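Local coordinates for AB hydrolase-1 domain-containing protein (PDB 4L9A), which probably hydrolyses carboxylic esters, acting as a carboxylesterase of the alpha/beta hydrolase fold in the cariogenic bacterium Streptococcus mutans, at residues A[42-47]-A[64-69]; A[95-100]-A[124-129]; A[120-125]-A[147-152]; A[180-185]-A[193-198]; A[242-247]-A[261-266]. One frame throughout, in Å; residues are numbered along the deposited sequence.

Contact 1: residues A[42-47]-A[64-69]; sequences PCFVFL and DKLPDS
Leu66 reaches in from its loop and sets both methyl groups over one face of the Phe44 ring. Its CG, anti to the carbonyl carbon (chi1 -70°), sends the methyls in toward that ring. CD1 makes a CH-pi contact, 4.2 Å from the centroid of the Phe44 ring and 27° off its normal, while CD2 sits higher above the middle of that ring. The same CD1 also meets Phe46, but there it lies in the ring plane at the far edge, 4.0 Å from Phe46 CZ. Strand 43-47 is an inner strand of the central sheet of the alpha/beta hydrolase fold, flanked by strands 71-75 and 111-117, and the loop 64-69 leads back into strand 71-75. Helix 275-287 joins the cluster, with Val282 touching Phe44 and Leu279 touching Leu66. The other side of the loop differs: Asp64, Lys65, Pro67 and Asp68 are exposed, and Asp68 is poorly ordered. Lys65 lies along helix 275-287, and its NZ is hydrogen-bonded to Asn61 O and Thr275 OG1.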
# COMPACT_ATOMS: atom_id res chain seq x y z
N PRO A 42 -8.97 8.81 14.56
CA PRO A 42 -7.74 8.78 13.75
C PRO A 42 -8.04 8.60 12.27
O PRO A 42 -9.16 8.27 11.88
CB PRO A 42 -7.01 7.53 14.26
CG PRO A 42 -8.10 6.63 14.72
CD PRO A 42 -9.12 7.56 15.34
N CYS A 43 -7.03 8.83 11.45
CA CYS A 43 -7.19 8.70 10.01
C CYS A 43 -6.50 7.43 9.51
O CYS A 43 -5.33 7.19 9.81
CB CYS A 43 -6.62 9.93 9.31
SG CYS A 43 -6.81 9.94 7.51
N PHE A 44 -7.24 6.62 8.76
CA PHE A 44 -6.64 5.50 8.04
C PHE A 44 -6.00 5.96 6.74
O PHE A 44 -6.70 6.40 5.81
CB PHE A 44 -7.65 4.39 7.79
CG PHE A 44 -7.65 3.32 8.85
CD1 PHE A 44 -7.18 2.04 8.57
CD2 PHE A 44 -8.09 3.60 10.13
CE1 PHE A 44 -7.17 1.06 9.56
CE2 PHE A 44 -8.09 2.63 11.12
CZ PHE A 44 -7.62 1.36 10.83
N VAL A 45 -4.68 5.86 6.70
CA VAL A 45 -3.90 6.27 5.54
C VAL A 45 -3.55 5.03 4.71
O VAL A 45 -2.97 4.07 5.23
CB VAL A 45 -2.60 6.97 5.99
CG1 VAL A 45 -1.74 7.29 4.78
CG2 VAL A 45 -2.91 8.23 6.81
N PHE A 46 -3.89 5.06 3.43
CA PHE A 46 -3.65 3.92 2.54
C PHE A 46 -2.57 4.17 1.51
O PHE A 46 -2.55 5.21 0.84
CB PHE A 46 -4.94 3.53 1.82
CG PHE A 46 -6.04 3.09 2.73
CD1 PHE A 46 -6.20 1.75 3.06
CD2 PHE A 46 -6.91 4.03 3.29
CE1 PHE A 46 -7.22 1.35 3.91
CE2 PHE A 46 -7.93 3.63 4.15
CZ PHE A 46 -8.08 2.30 4.46
N LEU A 47 -1.68 3.19 1.36
CA LEU A 47 -0.68 3.21 0.31
C LEU A 47 -0.73 1.88 -0.44
O LEU A 47 -0.79 0.82 0.17
CB LEU A 47 0.73 3.42 0.88
CG LEU A 47 1.04 4.69 1.67
CD1 LEU A 47 2.42 4.58 2.33
CD2 LEU A 47 0.94 5.95 0.77
N ASP A 64 -14.83 0.84 2.57
CA ASP A 64 -16.27 0.73 2.73
C ASP A 64 -16.68 0.15 4.08
O ASP A 64 -17.79 0.40 4.54
CB ASP A 64 -16.89 -0.11 1.62
CG ASP A 64 -16.83 0.58 0.28
OD1 ASP A 64 -16.55 1.80 0.26
OD2 ASP A 64 -17.06 -0.10 -0.75
N LYS A 65 -15.80 -0.62 4.71
CA LYS A 65 -16.15 -1.29 5.96
C LYS A 65 -15.77 -0.51 7.24
O LYS A 65 -16.15 -0.90 8.34
CB LYS A 65 -15.55 -2.69 6.01
CG LYS A 65 -16.09 -3.66 4.96
CD LYS A 65 -15.54 -5.07 5.21
CE LYS A 65 -16.00 -6.06 4.16
NZ LYS A 65 -15.56 -5.65 2.80
N LEU A 66 -15.01 0.57 7.10
CA LEU A 66 -14.62 1.35 8.27
C LEU A 66 -15.79 2.25 8.71
O LEU A 66 -16.57 2.70 7.87
CB LEU A 66 -13.36 2.18 7.99
CG LEU A 66 -12.04 1.40 7.83
CD1 LEU A 66 -10.93 2.27 7.26
CD2 LEU A 66 -11.62 0.79 9.16
N PRO A 67 -15.92 2.50 10.02
CA PRO A 67 -16.98 3.36 10.56
C PRO A 67 -16.83 4.77 10.00
O PRO A 67 -15.70 5.25 9.86
CB PRO A 67 -16.70 3.38 12.06
CG PRO A 67 -15.80 2.23 12.32
CD PRO A 67 -14.99 2.05 11.07
N ASP A 68 -17.94 5.43 9.70
CA ASP A 68 -17.88 6.75 9.08
C ASP A 68 -17.12 7.76 9.93
O ASP A 68 -16.65 8.78 9.42
CB ASP A 68 -19.29 7.26 8.78
CG ASP A 68 -20.01 6.38 7.78
OD1 ASP A 68 -20.74 5.46 8.22
OD2 ASP A 68 -19.84 6.60 6.56
N SER A 69 -16.99 7.47 11.22
CA SER A 69 -16.31 8.37 12.14
C SER A 69 -14.80 8.38 11.94
O SER A 69 -14.11 9.32 12.34
CB SER A 69 -16.66 8.01 13.59
OG SER A 69 -16.56 6.61 13.80

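Contact 2: residues A[95-100]-A[124-129]; sequences DWVNAI and ALQIMN
The chi1 of Val97, 170°, turns CG1 away from the backbone N and leaves CG2 beside it, and both methyls straddle CB of Gln126. The nearer is CG2, 3.6 Å from Gln126 CB, against 4.0 Å for CG1. Gln126 then bends at chi2, -64°, so its chain starts toward the other helix but carries the amide away, where NE2 makes a weak hydrogen bond to Thr227 OG1. A turn further along helix 93-106, Ile100 meets Ile127 at about a right angle, and the CD1 end of Ile127 fits against two methyls, 3.7 Å from Ile100 CG2 and 3.9 Å from Ile100 CD1. Ile100 CD1 in turn lies over one face of Trp96, toward its rim. The axes of segments 95-100 and 124-129 cross at -53° and come within 9.7 Å. Helix 120-130 follows strand 111-117 and its tight turn, as does the helix after the nucleophile elbow in alpha/beta hydrolases, and rests on the sheet through Ala124, which touches Leu114 and Val116. No hydrogen bond links the two segments; methyls of Val97, Ile100 and Ile127 and the methylene of Gln126 hold them, and the one polar group at the interface is bonded elsewhere.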
# COMPACT_ATOMS: atom_id res chain seq x y z
N ASP A 95 12.39 11.39 -0.91
CA ASP A 95 11.60 12.41 -1.60
C ASP A 95 10.12 12.07 -1.53
O ASP A 95 9.28 12.91 -1.21
CB ASP A 95 12.07 12.58 -3.06
CG ASP A 95 13.53 13.04 -3.15
OD1 ASP A 95 13.88 14.06 -2.53
OD2 ASP A 95 14.33 12.37 -3.84
N TRP A 96 9.81 10.80 -1.80
CA TRP A 96 8.42 10.35 -1.78
C TRP A 96 7.87 10.43 -0.35
O TRP A 96 6.75 10.89 -0.14
CB TRP A 96 8.32 8.95 -2.38
CG TRP A 96 6.98 8.29 -2.31
CD1 TRP A 96 6.74 7.01 -1.91
CD2 TRP A 96 5.71 8.84 -2.68
NE1 TRP A 96 5.40 6.73 -2.01
CE2 TRP A 96 4.75 7.83 -2.47
CE3 TRP A 96 5.30 10.09 -3.17
CZ2 TRP A 96 3.39 8.04 -2.73
CZ3 TRP A 96 3.95 10.29 -3.41
CH2 TRP A 96 3.01 9.27 -3.20
N VAL A 97 8.67 10.02 0.64
CA VAL A 97 8.28 10.17 2.04
C VAL A 97 8.03 11.64 2.44
O VAL A 97 7.06 11.93 3.15
CB VAL A 97 9.31 9.51 2.99
CG1 VAL A 97 9.03 9.90 4.45
CG2 VAL A 97 9.28 8.00 2.84
N ASN A 98 8.91 12.55 2.01
CA ASN A 98 8.69 13.98 2.27
C ASN A 98 7.40 14.49 1.62
O ASN A 98 6.69 15.29 2.21
CB ASN A 98 9.91 14.83 1.85
CG ASN A 98 11.09 14.65 2.79
OD1 ASN A 98 10.92 14.17 3.91
ND2 ASN A 98 12.29 15.04 2.35
N ALA A 99 7.08 14.00 0.43
CA ALA A 99 5.84 14.40 -0.23
C ALA A 99 4.64 13.91 0.57
O ALA A 99 3.68 14.65 0.78
CB ALA A 99 5.79 13.87 -1.65
N ILE A 100 4.69 12.67 1.03
CA ILE A 100 3.59 12.13 1.83
C ILE A 100 3.41 12.91 3.13
O ILE A 100 2.28 13.22 3.51
CB ILE A 100 3.77 10.62 2.12
CG1 ILE A 100 3.71 9.84 0.81
CG2 ILE A 100 2.70 10.12 3.10
CD1 ILE A 100 4.09 8.36 0.93
N ALA A 124 5.99 3.42 4.35
CA ALA A 124 5.29 3.36 5.63
C ALA A 124 6.26 3.34 6.81
O ALA A 124 6.04 4.00 7.82
CB ALA A 124 4.36 2.13 5.67
N LEU A 125 7.33 2.57 6.69
CA LEU A 125 8.29 2.49 7.78
C LEU A 125 8.92 3.85 8.07
O LEU A 125 9.09 4.24 9.22
CB LEU A 125 9.35 1.43 7.47
CG LEU A 125 8.80 0.00 7.51
CD1 LEU A 125 9.74 -0.95 6.77
CD2 LEU A 125 8.60 -0.43 8.97
N GLN A 126 9.26 4.60 7.02
CA GLN A 126 9.89 5.91 7.20
C GLN A 126 8.89 6.92 7.75
O GLN A 126 9.22 7.71 8.63
CB GLN A 126 10.47 6.42 5.88
CG GLN A 126 11.36 5.40 5.19
CD GLN A 126 12.60 5.07 6.00
OE1 GLN A 126 12.99 5.83 6.88
NE2 GLN A 126 13.22 3.93 5.69
N ILE A 127 7.67 6.89 7.23
CA ILE A 127 6.60 7.77 7.70
C ILE A 127 6.38 7.65 9.22
O ILE A 127 6.34 8.64 9.94
CB ILE A 127 5.28 7.46 6.95
CG1 ILE A 127 5.45 7.76 5.46
CG2 ILE A 127 4.12 8.26 7.54
CD1 ILE A 127 4.37 7.16 4.58
N MSE A 128 6.24 6.42 9.70
CA MSE A 128 5.97 6.22 11.12
C MSE A 128 7.17 6.65 11.97
O MSE A 128 7.01 7.10 13.10
CB MSE A 128 5.61 4.76 11.40
CG MSE A 128 4.35 4.30 10.67
SE MSE A 128 3.84 2.44 11.14
CE MSE A 128 5.15 1.47 10.05
N ASN A 129 8.36 6.53 11.41
CA ASN A 129 9.58 6.94 12.11
C ASN A 129 9.80 8.46 12.09
O ASN A 129 10.49 9.00 12.96
CB ASN A 129 10.78 6.18 11.52
CG ASN A 129 12.10 6.53 12.19
OD1 ASN A 129 12.33 6.21 13.35
ND2 ASN A 129 12.98 7.16 11.43

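Contact 3: residues A[120-125]-A[147-152]; sequences GGFAAL and MIYRAG
Phe122 pushes the CE2-CZ edge of its ring toward the face of Tyr149, an offset edge-to-face pair with the centroids of the two rings 5.6 Å apart and their planes at 78°. Phe122 belongs to helix 120-130, which follows strand 111-117 after a tight turn, the place of the nucleophile-elbow helix in the alpha/beta hydrolase fold. Tyr149 lies on helix 146-151, the first helix after strand 134-141, where the chain leaves the sheet for a run of helices that probably forms the cap. The backbones stay well apart, the CA atoms of Phe122 and Tyr149 being 10.3 Å from each other. With chi1 at 180°, the Tyr149 ring is carried past the end of Phe122, its face turned to the CE2-CZ edge. Phe225 meets both rings and makes the pair a three-ring cluster. The closest approach avoids the tyrosine ring itself: Phe122 CZ comes 3.9 Å from Tyr149 CB, which lies near the plane of the phenylalanine ring.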
# COMPACT_ATOMS: atom_id res chain seq x y z
N GLY A 120 4.28 -0.43 -0.68
CA GLY A 120 3.90 0.65 0.22
C GLY A 120 4.53 0.51 1.60
O GLY A 120 4.57 1.48 2.37
N GLY A 121 5.00 -0.69 1.93
CA GLY A 121 5.66 -0.92 3.21
C GLY A 121 6.90 -0.06 3.43
O GLY A 121 7.15 0.41 4.55
N PHE A 122 7.68 0.17 2.38
CA PHE A 122 8.93 0.92 2.53
C PHE A 122 8.69 2.37 2.96
O PHE A 122 9.30 2.85 3.92
CB PHE A 122 9.79 0.83 1.26
CG PHE A 122 10.41 -0.55 1.04
CD1 PHE A 122 11.33 -1.05 1.95
CD2 PHE A 122 10.07 -1.32 -0.05
CE1 PHE A 122 11.90 -2.29 1.77
CE2 PHE A 122 10.64 -2.60 -0.23
CZ PHE A 122 11.55 -3.06 0.67
N ALA A 123 7.81 3.07 2.25
CA ALA A 123 7.44 4.42 2.67
C ALA A 123 6.85 4.40 4.08
O ALA A 123 7.17 5.24 4.90
CB ALA A 123 6.44 5.04 1.67
N ALA A 124 5.99 3.42 4.35
CA ALA A 124 5.29 3.36 5.63
C ALA A 124 6.26 3.34 6.81
O ALA A 124 6.04 4.00 7.82
CB ALA A 124 4.36 2.13 5.67
N LEU A 125 7.33 2.57 6.69
CA LEU A 125 8.29 2.49 7.78
C LEU A 125 8.92 3.85 8.07
O LEU A 125 9.09 4.24 9.22
CB LEU A 125 9.35 1.43 7.47
CG LEU A 125 8.80 0.00 7.51
CD1 LEU A 125 9.74 -0.95 6.77
CD2 LEU A 125 8.60 -0.43 8.97
N MSE A 147 14.16 -8.63 2.74
CA MSE A 147 14.53 -9.96 2.28
C MSE A 147 13.98 -10.26 0.88
O MSE A 147 14.75 -10.59 -0.03
CB MSE A 147 14.05 -11.03 3.25
CG MSE A 147 14.58 -12.42 2.92
SE MSE A 147 13.41 -13.82 3.61
CE MSE A 147 12.11 -13.84 2.16
N ILE A 148 12.67 -10.17 0.71
CA ILE A 148 12.07 -10.49 -0.58
C ILE A 148 12.55 -9.50 -1.64
O ILE A 148 12.77 -9.86 -2.79
CB ILE A 148 10.52 -10.55 -0.52
CG1 ILE A 148 9.96 -11.47 -1.61
CG2 ILE A 148 9.90 -9.16 -0.61
CD1 ILE A 148 10.29 -12.92 -1.42
N TYR A 149 12.75 -8.25 -1.24
CA TYR A 149 13.20 -7.23 -2.18
C TYR A 149 14.60 -7.52 -2.70
O TYR A 149 14.85 -7.42 -3.90
CB TYR A 149 13.16 -5.83 -1.55
CG TYR A 149 13.63 -4.77 -2.52
CD1 TYR A 149 12.75 -4.21 -3.43
CD2 TYR A 149 14.96 -4.36 -2.54
CE1 TYR A 149 13.17 -3.25 -4.32
CE2 TYR A 149 15.39 -3.41 -3.43
CZ TYR A 149 14.49 -2.85 -4.32
OH TYR A 149 14.92 -1.90 -5.21
N ARG A 150 15.52 -7.89 -1.80
CA ARG A 150 16.88 -8.25 -2.18
C ARG A 150 16.93 -9.45 -3.13
O ARG A 150 17.78 -9.52 -4.00
CB ARG A 150 17.74 -8.56 -0.95
CG ARG A 150 18.25 -7.35 -0.20
CD ARG A 150 19.14 -7.74 0.97
NE ARG A 150 19.50 -6.56 1.75
CZ ARG A 150 19.53 -6.52 3.08
NH1 ARG A 150 19.86 -5.40 3.70
NH2 ARG A 150 19.21 -7.60 3.78
N ALA A 151 16.01 -10.39 -2.93
CA ALA A 151 15.96 -11.57 -3.77
C ALA A 151 15.21 -11.28 -5.07
O ALA A 151 15.61 -11.71 -6.15
CB ALA A 151 15.29 -12.71 -3.02
N GLY A 152 14.13 -10.52 -4.95
CA GLY A 152 13.24 -10.25 -6.06
C GLY A 152 11.98 -11.09 -5.96
O GLY A 152 12.05 -12.31 -5.96

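Contact 4: residues A[180-185]-A[193-198]; sequences DLSRSH and QLWRGY
The indole of Trp195 meets Ser182 OG at its edge; at the other end of the indole, the six-membered ring has Tyr198 CE1 at its edge. Its CZ3 corner stands 3.4 Å above the centre of the Tyr198 ring. Phe191 and Phe53 form edge-to-face pairs with the indole, and Lys179 makes a cation-pi contact with it. Helices 171-185 and 188-206 form a helical hairpin, part of the helical insertion between strands 134-141 and 235-239 that resembles the cap of many alpha/beta hydrolases. Across the hairpin one hydrogen bond runs from Trp195 NE1 to Ser182 OG, 2.9 Å long and fairly straight at 161°. Ser182 OG lies only 7° out of the indole plane, so the bond favours this rotation of the ring. Ser182 has OG between its backbone N and carbonyl carbon (chi1 58°), which turns the hydroxyl back along its own helix, where it is also bonded to Leu178 O and Lys179 O. A buried hydroxyl and a buried indole N-H are thereby both satisfied. Trp272 of helix 270-273 touches both Ser182 and Leu194. Beside the bond, Leu194 swings CD2 against the serine methylene, 3.6 Å from Ser182 CB.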
# COMPACT_ATOMS: atom_id res chain seq x y z
N ASP A 180 -9.22 -11.33 -13.51
CA ASP A 180 -9.96 -12.46 -12.94
C ASP A 180 -10.04 -12.34 -11.42
O ASP A 180 -11.09 -12.56 -10.80
CB ASP A 180 -9.33 -13.80 -13.32
CG ASP A 180 -9.51 -14.13 -14.79
OD1 ASP A 180 -10.41 -13.53 -15.43
OD2 ASP A 180 -8.77 -14.99 -15.32
N LEU A 181 -8.91 -11.99 -10.81
CA LEU A 181 -8.82 -11.90 -9.37
C LEU A 181 -9.74 -10.80 -8.84
O LEU A 181 -10.55 -11.03 -7.93
CB LEU A 181 -7.37 -11.63 -8.97
CG LEU A 181 -6.95 -12.00 -7.56
CD1 LEU A 181 -7.21 -13.48 -7.33
CD2 LEU A 181 -5.48 -11.66 -7.33
N SER A 182 -9.62 -9.60 -9.41
CA SER A 182 -10.43 -8.46 -8.97
C SER A 182 -11.92 -8.70 -9.24
O SER A 182 -12.78 -8.29 -8.45
CB SER A 182 -9.95 -7.15 -9.62
OG SER A 182 -9.98 -7.23 -11.04
N ARG A 183 -12.21 -9.35 -10.36
CA ARG A 183 -13.58 -9.70 -10.73
C ARG A 183 -14.25 -10.55 -9.64
O ARG A 183 -15.45 -10.40 -9.36
CB ARG A 183 -13.61 -10.42 -12.08
CG ARG A 183 -14.96 -10.36 -12.81
CD ARG A 183 -14.86 -10.94 -14.23
NE ARG A 183 -15.21 -9.95 -15.24
CZ ARG A 183 -14.39 -9.53 -16.20
NH1 ARG A 183 -13.16 -10.02 -16.30
NH2 ARG A 183 -14.80 -8.62 -17.07
N SER A 184 -13.48 -11.44 -9.02
CA SER A 184 -14.03 -12.33 -8.00
C SER A 184 -14.27 -11.62 -6.67
O SER A 184 -15.09 -12.05 -5.87
CB SER A 184 -13.09 -13.52 -7.78
OG SER A 184 -12.96 -14.30 -8.96
N HIS A 185 -13.57 -10.52 -6.44
CA HIS A 185 -13.59 -9.92 -5.11
C HIS A 185 -14.24 -8.54 -5.02
O HIS A 185 -14.37 -7.99 -3.92
CB HIS A 185 -12.17 -9.89 -4.52
CG HIS A 185 -11.58 -11.26 -4.36
ND1 HIS A 185 -12.19 -12.24 -3.61
CD2 HIS A 185 -10.45 -11.81 -4.86
CE1 HIS A 185 -11.45 -13.34 -3.65
NE2 HIS A 185 -10.39 -13.10 -4.40
N GLN A 193 -14.81 0.38 -11.87
CA GLN A 193 -14.17 1.60 -11.40
C GLN A 193 -12.67 1.34 -11.20
O GLN A 193 -11.83 2.08 -11.70
CB GLN A 193 -14.85 2.12 -10.12
CG GLN A 193 -14.49 3.57 -9.76
CD GLN A 193 -14.94 4.58 -10.83
OE1 GLN A 193 -16.04 4.47 -11.37
NE2 GLN A 193 -14.09 5.55 -11.13
N LEU A 194 -12.34 0.26 -10.51
CA LEU A 194 -10.94 -0.14 -10.36
C LEU A 194 -10.23 -0.12 -11.72
O LEU A 194 -9.13 0.42 -11.84
CB LEU A 194 -10.84 -1.55 -9.76
CG LEU A 194 -9.44 -2.08 -9.47
CD1 LEU A 194 -8.80 -1.32 -8.32
CD2 LEU A 194 -9.49 -3.59 -9.14
N TRP A 195 -10.85 -0.70 -12.74
CA TRP A 195 -10.17 -0.79 -14.03
C TRP A 195 -10.19 0.52 -14.82
O TRP A 195 -9.32 0.75 -15.66
CB TRP A 195 -10.65 -2.00 -14.84
CG TRP A 195 -10.10 -3.27 -14.23
CD1 TRP A 195 -10.74 -4.12 -13.39
CD2 TRP A 195 -8.75 -3.76 -14.36
NE1 TRP A 195 -9.88 -5.13 -13.00
CE2 TRP A 195 -8.66 -4.94 -13.59
CE3 TRP A 195 -7.62 -3.33 -15.07
CZ2 TRP A 195 -7.48 -5.68 -13.49
CZ3 TRP A 195 -6.46 -4.07 -14.98
CH2 TRP A 195 -6.40 -5.24 -14.20
N ARG A 196 -11.15 1.40 -14.53
CA ARG A 196 -11.13 2.73 -15.14
C ARG A 196 -9.86 3.48 -14.72
O ARG A 196 -9.25 4.15 -15.53
CB ARG A 196 -12.38 3.54 -14.78
CG ARG A 196 -13.61 3.12 -15.53
CD ARG A 196 -14.79 4.04 -15.24
NE ARG A 196 -16.01 3.51 -15.84
CZ ARG A 196 -17.02 2.97 -15.15
NH1 ARG A 196 -16.96 2.91 -13.82
NH2 ARG A 196 -18.08 2.50 -15.79
N GLY A 197 -9.47 3.34 -13.46
CA GLY A 197 -8.24 3.97 -12.99
C GLY A 197 -6.98 3.37 -13.62
O GLY A 197 -6.08 4.10 -14.05
N TYR A 198 -6.92 2.05 -13.64
CA TYR A 198 -5.83 1.36 -14.33
C TYR A 198 -5.68 1.86 -15.76
O TYR A 198 -4.58 2.21 -16.20
CB TYR A 198 -6.10 -0.15 -14.35
CG TYR A 198 -4.99 -0.96 -14.98
CD1 TYR A 198 -4.85 -1.04 -16.35
CD2 TYR A 198 -4.06 -1.62 -14.18
CE1 TYR A 198 -3.83 -1.77 -16.92
CE2 TYR A 198 -3.04 -2.35 -14.74
CZ TYR A 198 -2.93 -2.43 -16.11
OH TYR A 198 -1.92 -3.16 -16.67

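Contact 5: residues A[242-247]-A[261-266]; sequences FREKEY and LILCGQ
This contact lies within a beta-alpha-beta unit, in which strand 235-239 leads through helix 244-248 to the neighbouring parallel strand 260-263, and it presses the helix onto that last, outermost strand. Leu261 and Leu263, two residues apart on the strand, both face the helix. The chain of Glu244 runs straight out from the backbone (chi1 179°), and Leu263 lies across it at about a right angle. Leu263 CD1 is 3.7 Å from Glu244 CB and 3.8 Å from Glu244 CG, so a charged residue at the surface offers its methylenes to the leucine. Leu261 sends CD2 to the backbone, 3.7 Å from Glu244 O, and CD1 to Tyr247 CB, 3.9 Å away. The phenol OH of Tyr247 is hydrogen-bonded to Pro143 O. On the far side of the helix start, Arg243, in the N-cap position, forms a salt bridge from NH1 to Glu246 OE2, 2.8 Å long. The oxygen is met on its syn side, but the approach lies 23° out of the carboxylate plane. Glu142 pairs with Arg243 NH2, and Thr145 OG1 with the same Glu246 OE2, tying this layer to the chain just after strand 134-141. Strand 235-239, helix 244-248 and strand 260-263 thus form a beta-alpha-beta crossover at the end of the sheet, as expected of the alpha/beta hydrolase fold.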
# COMPACT_ATOMS: atom_id res chain seq x y z
N PHE A 242 2.80 -19.50 3.44
CA PHE A 242 4.17 -19.91 3.11
C PHE A 242 5.23 -18.83 3.39
O PHE A 242 6.43 -19.11 3.36
CB PHE A 242 4.27 -20.44 1.68
CG PHE A 242 3.99 -19.41 0.62
CD1 PHE A 242 5.00 -18.57 0.17
CD2 PHE A 242 2.73 -19.30 0.04
CE1 PHE A 242 4.75 -17.63 -0.82
CE2 PHE A 242 2.48 -18.35 -0.94
CZ PHE A 242 3.48 -17.52 -1.37
N ARG A 243 4.80 -17.61 3.69
CA ARG A 243 5.72 -16.54 4.04
C ARG A 243 5.87 -16.29 5.54
O ARG A 243 6.45 -15.29 5.94
CB ARG A 243 5.28 -15.25 3.36
CG ARG A 243 5.50 -15.28 1.88
CD ARG A 243 6.27 -14.06 1.46
NE ARG A 243 5.37 -13.14 0.82
CZ ARG A 243 5.66 -11.88 0.51
NH1 ARG A 243 6.84 -11.34 0.79
NH2 ARG A 243 4.73 -11.17 -0.08
N GLU A 244 5.38 -17.21 6.36
CA GLU A 244 5.35 -16.98 7.81
C GLU A 244 6.71 -16.61 8.43
O GLU A 244 6.82 -15.62 9.16
CB GLU A 244 4.74 -18.18 8.54
CG GLU A 244 4.70 -18.03 10.06
CD GLU A 244 4.39 -19.34 10.77
OE1 GLU A 244 4.69 -20.41 10.21
OE2 GLU A 244 3.82 -19.30 11.87
N LYS A 245 7.74 -17.41 8.14
CA LYS A 245 9.05 -17.18 8.75
C LYS A 245 9.65 -15.82 8.36
O LYS A 245 10.17 -15.09 9.20
CB LYS A 245 10.02 -18.30 8.38
CG LYS A 245 11.37 -18.17 9.06
CD LYS A 245 12.30 -19.32 8.71
CE LYS A 245 13.65 -19.12 9.37
NZ LYS A 245 13.52 -18.90 10.84
N GLU A 246 9.58 -15.51 7.07
CA GLU A 246 10.03 -14.23 6.54
C GLU A 246 9.45 -13.07 7.36
O GLU A 246 10.19 -12.21 7.84
CB GLU A 246 9.63 -14.12 5.07
CG GLU A 246 9.72 -12.70 4.47
CD GLU A 246 9.04 -12.58 3.11
OE1 GLU A 246 8.55 -13.61 2.60
OE2 GLU A 246 8.99 -11.46 2.55
N TYR A 247 8.14 -13.06 7.53
CA TYR A 247 7.47 -12.01 8.29
C TYR A 247 7.78 -12.02 9.79
O TYR A 247 7.99 -10.97 10.39
CB TYR A 247 5.96 -12.00 8.00
CG TYR A 247 5.67 -11.33 6.67
CD1 TYR A 247 5.99 -9.98 6.47
CD2 TYR A 247 5.12 -12.04 5.62
CE1 TYR A 247 5.75 -9.37 5.27
CE2 TYR A 247 4.88 -11.42 4.41
CZ TYR A 247 5.19 -10.09 4.24
OH TYR A 247 4.96 -9.48 3.04
N LEU A 261 0.71 -11.59 13.57
CA LEU A 261 0.88 -12.07 12.20
C LEU A 261 -0.27 -13.01 11.90
O LEU A 261 -0.43 -14.04 12.55
CB LEU A 261 2.22 -12.78 12.02
CG LEU A 261 2.47 -13.47 10.67
CD1 LEU A 261 2.44 -12.46 9.54
CD2 LEU A 261 3.78 -14.26 10.69
N ILE A 262 -1.09 -12.65 10.92
CA ILE A 262 -2.26 -13.43 10.51
C ILE A 262 -1.97 -14.13 9.18
O ILE A 262 -1.72 -13.47 8.18
CB ILE A 262 -3.51 -12.52 10.35
CG1 ILE A 262 -3.77 -11.74 11.65
CG2 ILE A 262 -4.74 -13.35 9.97
CD1 ILE A 262 -3.76 -12.62 12.91
N LEU A 263 -2.01 -15.46 9.18
CA LEU A 263 -1.78 -16.21 7.95
C LEU A 263 -3.13 -16.53 7.29
O LEU A 263 -4.00 -17.12 7.93
CB LEU A 263 -0.99 -17.51 8.21
CG LEU A 263 0.39 -17.40 8.88
CD1 LEU A 263 1.10 -18.78 8.98
CD2 LEU A 263 1.25 -16.40 8.14
N CYS A 264 -3.30 -16.13 6.03
CA CYS A 264 -4.56 -16.32 5.31
C CYS A 264 -4.34 -16.05 3.82
O CYS A 264 -3.30 -15.52 3.42
CB CYS A 264 -5.63 -15.36 5.85
SG CYS A 264 -5.21 -13.61 5.57
N GLY A 265 -5.34 -16.39 3.01
CA GLY A 265 -5.33 -16.04 1.60
C GLY A 265 -4.64 -17.02 0.67
O GLY A 265 -3.84 -17.85 1.10
N GLN A 266 -4.96 -16.92 -0.62
CA GLN A 266 -4.37 -17.78 -1.64
C GLN A 266 -3.60 -16.97 -2.68
O GLN A 266 -3.09 -17.53 -3.65
CB GLN A 266 -5.45 -18.60 -2.34
CG GLN A 266 -6.84 -18.40 -1.76
CD GLN A 266 -7.10 -19.33 -0.60
OE1 GLN A 266 -6.21 -20.04 -0.14
NE2 GLN A 266 -8.34 -19.32 -0.11

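From the N terminus, contact 1 closes a short loop that leaves strand 43-47 and returns toward strand 71-75. Contact 2 closes a longer one through strand 111-117, and contact 3 opens on helix 120-130 before contact 2 has ended, the two sharing Ala124 and Leu125. Contact 1 reaches this pair through Leu47, which touches Ile100, Ala123 and Ile127. Contact 4 closes its hairpin by itself among the cap-like helices, about 24 Å between centres from both contact 3 and contact 5. Contact 5 follows last, near the outer edge of the sheet, where Glu246 touches Met147 and Ile148 of contact 3. No loop nests within another.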